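Local coordinates for ESX-5 secretion system protein EccC5 (Mycobacterium tuberculosis, PDB 6J18) that serves as an ATP-binding component of the ESX-5 type VII secretion system, which exports EsxN and a number of PE_PGRS and PPE proteins, this chain being its C-terminal ATPase domain, at residues 115-120 / 155-160; 177-182 / 226-231. All coordinates share one frame; numbering follows the deposited sequence.

Overall arrangement
Both contacts lie in the FtsK/SpoIIIE-type ATPase domain that forms the C-terminal part of EccC5, away from the bound ATP. They come in series along the chain: contact 1 joins the end of helix 106-120 to the segment 155-160 that leads into strand 158-162, and contact 2 begins on helix 165-180, which follows that strand directly, and ends in the loop before helix 232-235. Their centres are 21 Å apart and their nearest atoms about 8 Å, so they do not touch. They share the parallel strands of the mixed sheet: contact 1 is bonded to 137-143, and contact 2 packs on 203-208 and 237-244. Each packs a helix end against a loop or a segment entering a strand.

Contact 1. Residues 115-120 / 155-160; sequences SEIGRL and SDYVER
Tyr157 reaches the end of helix 106-120 with its aromatic ring, and on the 155-160 side it alone makes the contact, against Ile117 and Gly118. The apolar part is largely backbone against ring: the ring packs directly on the Gly118 main chain, meeting it obliquely, with Tyr157 CZ 3.7 Å from Gly118 CA. Ile117 adds a looser touch, its CG2 standing 4.3 Å from Tyr157 CD1.

The polar end of the ring has its partner just beyond the helix, where the hydroxyl is hydrogen-bonded to Tyr121 O. With CG anti to the carbonyl carbon (chi1 -77°), the ring extends to the helix, and Tyr157 OH also comes within 3.0 Å of Gly118 O. Tyrosine suits the place by joining a flat apolar surface to a polar tip. On the helix but away from Tyr157, Arg119 grips Glu116 side-on with two nitrogens, and Glu116 OE1 is also paired with Arg58 NE.

Around this site, Ile117 packs on Ala138 of strand 137-143, Tyr157 rests on Pro123 of strand 122-123, and backbone bonds from Tyr157 and Glu159 to Val140 pair the segment in parallel with strand 137-143 of the mixed sheet.

Contact 2. Residues 177-182 / 226-231; sequences AALAGR and VPFVNR
Leu179 lays its CB squarely over the face of the Phe228 ring, in a CH-pi contact 3.5 Å from the ring centroid and only 6° off the normal. This is the tight part of the contact. Leucine suits the spot because its branched end continues past the methylene that sits over the ring: CD1 comes to 3.7 Å from Phe228 CD2, so one side chain covers both the middle and a flank of the ring. With CG anti to the carbonyl carbon (chi1 -58°), the ring is directed toward the helix end. The backbone joins in, with Ala180 N 3.6 Å from Phe228 CZ, and Ala180 adds a small methyl at the edge of the patch, where its CB touches the same CZ. Behind this cluster, Leu179 and Phe228 both pack on Leu237 of strand 237-244, and Leu179 also on Ile204 of strand 203-208.

The other side is looser, polar and nearer to solvent, Ala180 being exposed and Arg231 partly so. Arg231, its chain bent at chi3 (-69°), brings its guanidinium toward the helix end, but NH2 stays 3.6 Å from Arg182 O. A water links the two segments by another route, donating to Leu179 O at 3.0 Å and accepting from Arg231 NH1 at 2.9 Å; it lies in the planes of both the Phe228 ring and the guanidinium.

The chemistry thus changes from direct aromatic-aliphatic packing to a water-mediated link. Arg231 NH2 also has a long, weak ion pair with Glu183 OE1, and its link through the water is consistent with a mild favourable interaction with carbonyls at the helix end.

Contact 1. Residues 115-120 / 155-160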
loop_
_atom_site.group_PDB
_atom_site.type_symbol
_atom_site.label_atom_id
_atom_site.label_comp_id
_atom_site.label_asym_id
_atom_site.label_seq_id
_atom_site.Cartn_x
_atom_site.Cartn_y
_atom_site.Cartn_z
ATOM N N SER A 115 -9.480 5.390 -1.152
ATOM C CA SER A 115 -10.937 5.459 -1.174
ATOM C C SER A 115 -11.539 4.227 -0.499
ATOM O O SER A 115 -12.513 4.331 0.250
ATOM C CB SER A 115 -11.447 5.581 -2.611
ATOM O OG SER A 115 -12.857 5.707 -2.639
ATOM N N GLU A 116 -10.942 3.069 -0.756
ATOM C CA GLU A 116 -11.388 1.817 -0.158
ATOM C C GLU A 116 -11.176 1.809 1.353
ATOM O O GLU A 116 -11.996 1.272 2.097
ATOM C CB GLU A 116 -10.660 0.635 -0.798
ATOM C CG GLU A 116 -11.315 0.118 -2.068
ATOM C CD GLU A 116 -12.702 -0.438 -1.818
ATOM O OE1 GLU A 116 -13.681 0.337 -1.888
ATOM O OE2 GLU A 116 -12.815 -1.651 -1.544
ATOM N N ILE A 117 -10.071 2.398 1.797
ATOM C CA ILE A 117 -9.796 2.523 3.223
ATOM C C ILE A 117 -10.909 3.321 3.900
ATOM O O ILE A 117 -11.380 2.961 4.981
ATOM C CB ILE A 117 -8.432 3.196 3.478
ATOM C CG1 ILE A 117 -7.291 2.256 3.079
ATOM C CG2 ILE A 117 -8.290 3.598 4.936
ATOM C CD1 ILE A 117 -5.921 2.896 3.153
ATOM N N GLY A 118 -11.342 4.393 3.243
ATOM C CA GLY A 118 -12.418 5.222 3.756
ATOM C C GLY A 118 -13.744 4.486 3.832
ATOM O O GLY A 118 -14.570 4.773 4.699
ATOM N N ARG A 119 -13.946 3.535 2.926
ATOM C CA ARG A 119 -15.181 2.756 2.896
ATOM C C ARG A 119 -15.209 1.680 3.979
ATOM O O ARG A 119 -16.225 1.483 4.648
ATOM C CB ARG A 119 -15.370 2.101 1.523
ATOM C CG ARG A 119 -16.534 1.114 1.470
ATOM C CD ARG A 119 -16.785 0.585 0.066
ATOM N NE ARG A 119 -15.825 -0.445 -0.326
ATOM C CZ ARG A 119 -15.975 -1.742 -0.073
ATOM N NH1 ARG A 119 -17.046 -2.174 0.583
ATOM N NH2 ARG A 119 -15.053 -2.609 -0.471
ATOM N N LEU A 120 -14.085 0.995 4.157
ATOM C CA LEU A 120 -14.042 -0.212 4.977
ATOM C C LEU A 120 -13.665 0.036 6.435
ATOM O O LEU A 120 -13.957 -0.785 7.303
ATOM C CB LEU A 120 -13.064 -1.207 4.359
ATOM C CG LEU A 120 -13.472 -1.705 2.973
ATOM C CD1 LEU A 120 -12.272 -2.275 2.254
ATOM C CD2 LEU A 120 -14.581 -2.742 3.083
ATOM N N SER A 155 -8.990 14.603 6.982
ATOM C CA SER A 155 -8.035 14.660 8.083
ATOM C C SER A 155 -8.458 13.763 9.244
ATOM O O SER A 155 -7.757 13.672 10.252
ATOM C CB SER A 155 -7.859 16.102 8.567
ATOM O OG SER A 155 -9.108 16.690 8.890
ATOM N N ASP A 156 -9.602 13.101 9.105
ATOM C CA ASP A 156 -10.034 12.134 10.106
ATOM C C ASP A 156 -9.369 10.782 9.865
ATOM O O ASP A 156 -9.416 9.898 10.719
ATOM C CB ASP A 156 -11.558 11.992 10.112
ATOM C CG ASP A 156 -12.134 11.770 8.727
ATOM O OD1 ASP A 156 -11.410 11.983 7.732
ATOM O OD2 ASP A 156 -13.322 11.391 8.636
ATOM N N TYR A 157 -8.745 10.635 8.699
ATOM C CA TYR A 157 -7.986 9.431 8.368
ATOM C C TYR A 157 -6.491 9.717 8.332
ATOM O O TYR A 157 -5.683 8.928 8.825
ATOM C CB TYR A 157 -8.426 8.860 7.018
ATOM C CG TYR A 157 -9.734 8.109 7.057
ATOM C CD1 TYR A 157 -9.771 6.759 7.377
ATOM C CD2 TYR A 157 -10.931 8.748 6.771
ATOM C CE1 TYR A 157 -10.967 6.066 7.412
ATOM C CE2 TYR A 157 -12.130 8.068 6.805
ATOM C CZ TYR A 157 -12.144 6.728 7.126
ATOM O OH TYR A 157 -13.340 6.049 7.160
ATOM N N VAL A 158 -6.131 10.849 7.737
ATOM C CA VAL A 158 -4.730 11.207 7.557
ATOM C C VAL A 158 -4.145 11.817 8.823
ATOM O O VAL A 158 -4.391 12.982 9.135
ATOM C CB VAL A 158 -4.545 12.191 6.390
ATOM C CG1 VAL A 158 -3.071 12.516 6.200
ATOM C CG2 VAL A 158 -5.133 11.610 5.114
ATOM N N GLU A 159 -3.373 11.016 9.548
ATOM C CA GLU A 159 -2.709 11.473 10.760
ATOM C C GLU A 159 -1.607 12.468 10.424
ATOM O O GLU A 159 -1.554 13.567 10.976
ATOM C CB GLU A 159 -2.128 10.286 11.529
ATOM C CG GLU A 159 -1.359 10.649 12.792
ATOM C CD GLU A 159 -2.257 11.116 13.923
ATOM O OE1 GLU A 159 -3.496 11.060 13.771
ATOM O OE2 GLU A 159 -1.721 11.533 14.970
ATOM N N ARG A 160 -0.722 12.064 9.518
ATOM C CA ARG A 160 0.382 12.914 9.088
ATOM C C ARG A 160 0.629 12.767 7.592
ATOM O O ARG A 160 0.488 11.681 7.031
ATOM C CB ARG A 160 1.660 12.575 9.862
ATOM C CG ARG A 160 1.628 12.949 11.337
ATOM C CD ARG A 160 1.856 14.439 11.544
ATOM N NE ARG A 160 3.250 14.740 11.858
ATOM C CZ ARG A 160 4.130 15.214 10.983
ATOM N NH1 ARG A 160 3.765 15.444 9.729
ATOM N NH2 ARG A 160 5.378 15.457 11.361
#

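Contact 2. Residues 177-182 / 226-231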
loop_
_atom_site.group_PDB
_atom_site.type_symbol
_atom_site.label_atom_id
_atom_site.label_comp_id
_atom_site.label_asym_id
_atom_site.label_seq_id
_atom_site.Cartn_x
_atom_site.Cartn_y
_atom_site.Cartn_z
ATOM N N ALA A 177 8.226 5.608 16.426
ATOM C CA ALA A 177 7.978 5.647 17.862
ATOM C C ALA A 177 6.653 4.973 18.208
ATOM O O ALA A 177 6.549 4.272 19.214
ATOM C CB ALA A 177 7.989 7.082 18.364
ATOM N N ALA A 178 5.645 5.187 17.370
ATOM C CA ALA A 178 4.335 4.586 17.588
ATOM C C ALA A 178 4.390 3.078 17.369
ATOM O O ALA A 178 3.805 2.308 18.131
ATOM C CB ALA A 178 3.300 5.220 16.675
ATOM N N LEU A 179 5.103 2.664 16.328
ATOM C CA LEU A 179 5.230 1.249 15.996
ATOM C C LEU A 179 6.039 0.495 17.050
ATOM O O LEU A 179 5.742 -0.658 17.361
ATOM C CB LEU A 179 5.873 1.081 14.618
ATOM C CG LEU A 179 5.049 1.559 13.420
ATOM C CD1 LEU A 179 5.843 1.422 12.129
ATOM C CD2 LEU A 179 3.738 0.795 13.329
ATOM N N ALA A 180 7.057 1.153 17.597
ATOM C CA ALA A 180 7.920 0.540 18.603
ATOM C C ALA A 180 7.155 0.230 19.885
ATOM O O ALA A 180 7.523 -0.675 20.635
ATOM C CB ALA A 180 9.105 1.444 18.903
ATOM N N GLY A 181 6.090 0.985 20.133
ATOM C CA GLY A 181 5.282 0.790 21.321
ATOM C C GLY A 181 4.299 -0.356 21.191
ATOM O O GLY A 181 3.721 -0.799 22.181
ATOM N N ARG A 182 4.111 -0.853 19.972
ATOM C CA ARG A 182 3.106 -1.884 19.733
ATOM C C ARG A 182 3.631 -3.293 20.011
ATOM O O ARG A 182 3.778 -4.118 19.105
ATOM C CB ARG A 182 2.576 -1.776 18.305
ATOM C CG ARG A 182 1.844 -0.466 18.066
ATOM C CD ARG A 182 0.966 -0.505 16.831
ATOM N NE ARG A 182 -0.016 0.576 16.850
ATOM C CZ ARG A 182 -0.931 0.774 15.907
ATOM N NH1 ARG A 182 -0.997 -0.039 14.862
ATOM N NH2 ARG A 182 -1.784 1.784 16.012
ATOM N N VAL A 226 11.655 0.189 8.436
ATOM C CA VAL A 226 12.118 -1.099 7.923
ATOM C C VAL A 226 12.033 -2.264 8.933
ATOM O O VAL A 226 11.592 -3.354 8.562
ATOM C CB VAL A 226 13.574 -0.987 7.403
ATOM C CG1 VAL A 226 14.111 -2.351 6.993
ATOM C CG2 VAL A 226 13.647 -0.006 6.241
ATOM N N PRO A 227 12.433 -2.050 10.206
ATOM C CA PRO A 227 12.381 -3.192 11.131
ATOM C C PRO A 227 10.981 -3.756 11.402
ATOM O O PRO A 227 10.876 -4.847 11.963
ATOM C CB PRO A 227 12.965 -2.615 12.426
ATOM C CG PRO A 227 13.829 -1.497 11.982
ATOM C CD PRO A 227 13.099 -0.890 10.829
ATOM N N PHE A 228 9.931 -3.040 11.013
ATOM C CA PHE A 228 8.569 -3.476 11.315
ATOM C C PHE A 228 7.901 -4.189 10.143
ATOM O O PHE A 228 6.811 -4.742 10.288
ATOM C CB PHE A 228 7.713 -2.282 11.745
ATOM C CG PHE A 228 8.257 -1.547 12.936
ATOM C CD1 PHE A 228 8.062 -2.039 14.216
ATOM C CD2 PHE A 228 8.965 -0.368 12.775
ATOM C CE1 PHE A 228 8.565 -1.368 15.315
ATOM C CE2 PHE A 228 9.468 0.309 13.871
ATOM C CZ PHE A 228 9.268 -0.191 15.141
ATOM N N VAL A 229 8.560 -4.177 8.990
ATOM C CA VAL A 229 8.003 -4.755 7.769
ATOM C C VAL A 229 7.728 -6.251 7.917
ATOM O O VAL A 229 6.685 -6.749 7.488
ATOM C CB VAL A 229 8.946 -4.524 6.567
ATOM C CG1 VAL A 229 8.559 -5.410 5.386
ATOM C CG2 VAL A 229 8.952 -3.055 6.170
ATOM N N ASN A 230 8.659 -6.959 8.548
ATOM C CA ASN A 230 8.583 -8.411 8.646
ATOM C C ASN A 230 7.544 -8.901 9.655
ATOM O O ASN A 230 7.074 -10.035 9.568
ATOM C CB ASN A 230 9.957 -8.981 9.001
ATOM C CG ASN A 230 10.248 -10.281 8.284
ATOM O OD1 ASN A 230 9.849 -10.470 7.134
ATOM N ND2 ASN A 230 10.951 -11.183 8.956
ATOM N N ARG A 231 7.194 -8.051 10.614
ATOM C CA ARG A 231 6.165 -8.388 11.594
ATOM C C ARG A 231 5.050 -7.351 11.568
ATOM O O ARG A 231 4.526 -6.957 12.610
ATOM C CB ARG A 231 6.764 -8.491 12.999
ATOM C CG ARG A 231 7.673 -7.334 13.376
ATOM C CD ARG A 231 8.293 -7.541 14.752
ATOM N NE ARG A 231 7.304 -7.432 15.821
ATOM C CZ ARG A 231 7.099 -6.332 16.540
ATOM N NH1 ARG A 231 7.817 -5.241 16.304
ATOM N NH2 ARG A 231 6.177 -6.321 17.493
HETATM O O HOH W 1 6.822 -3.313 18.275
#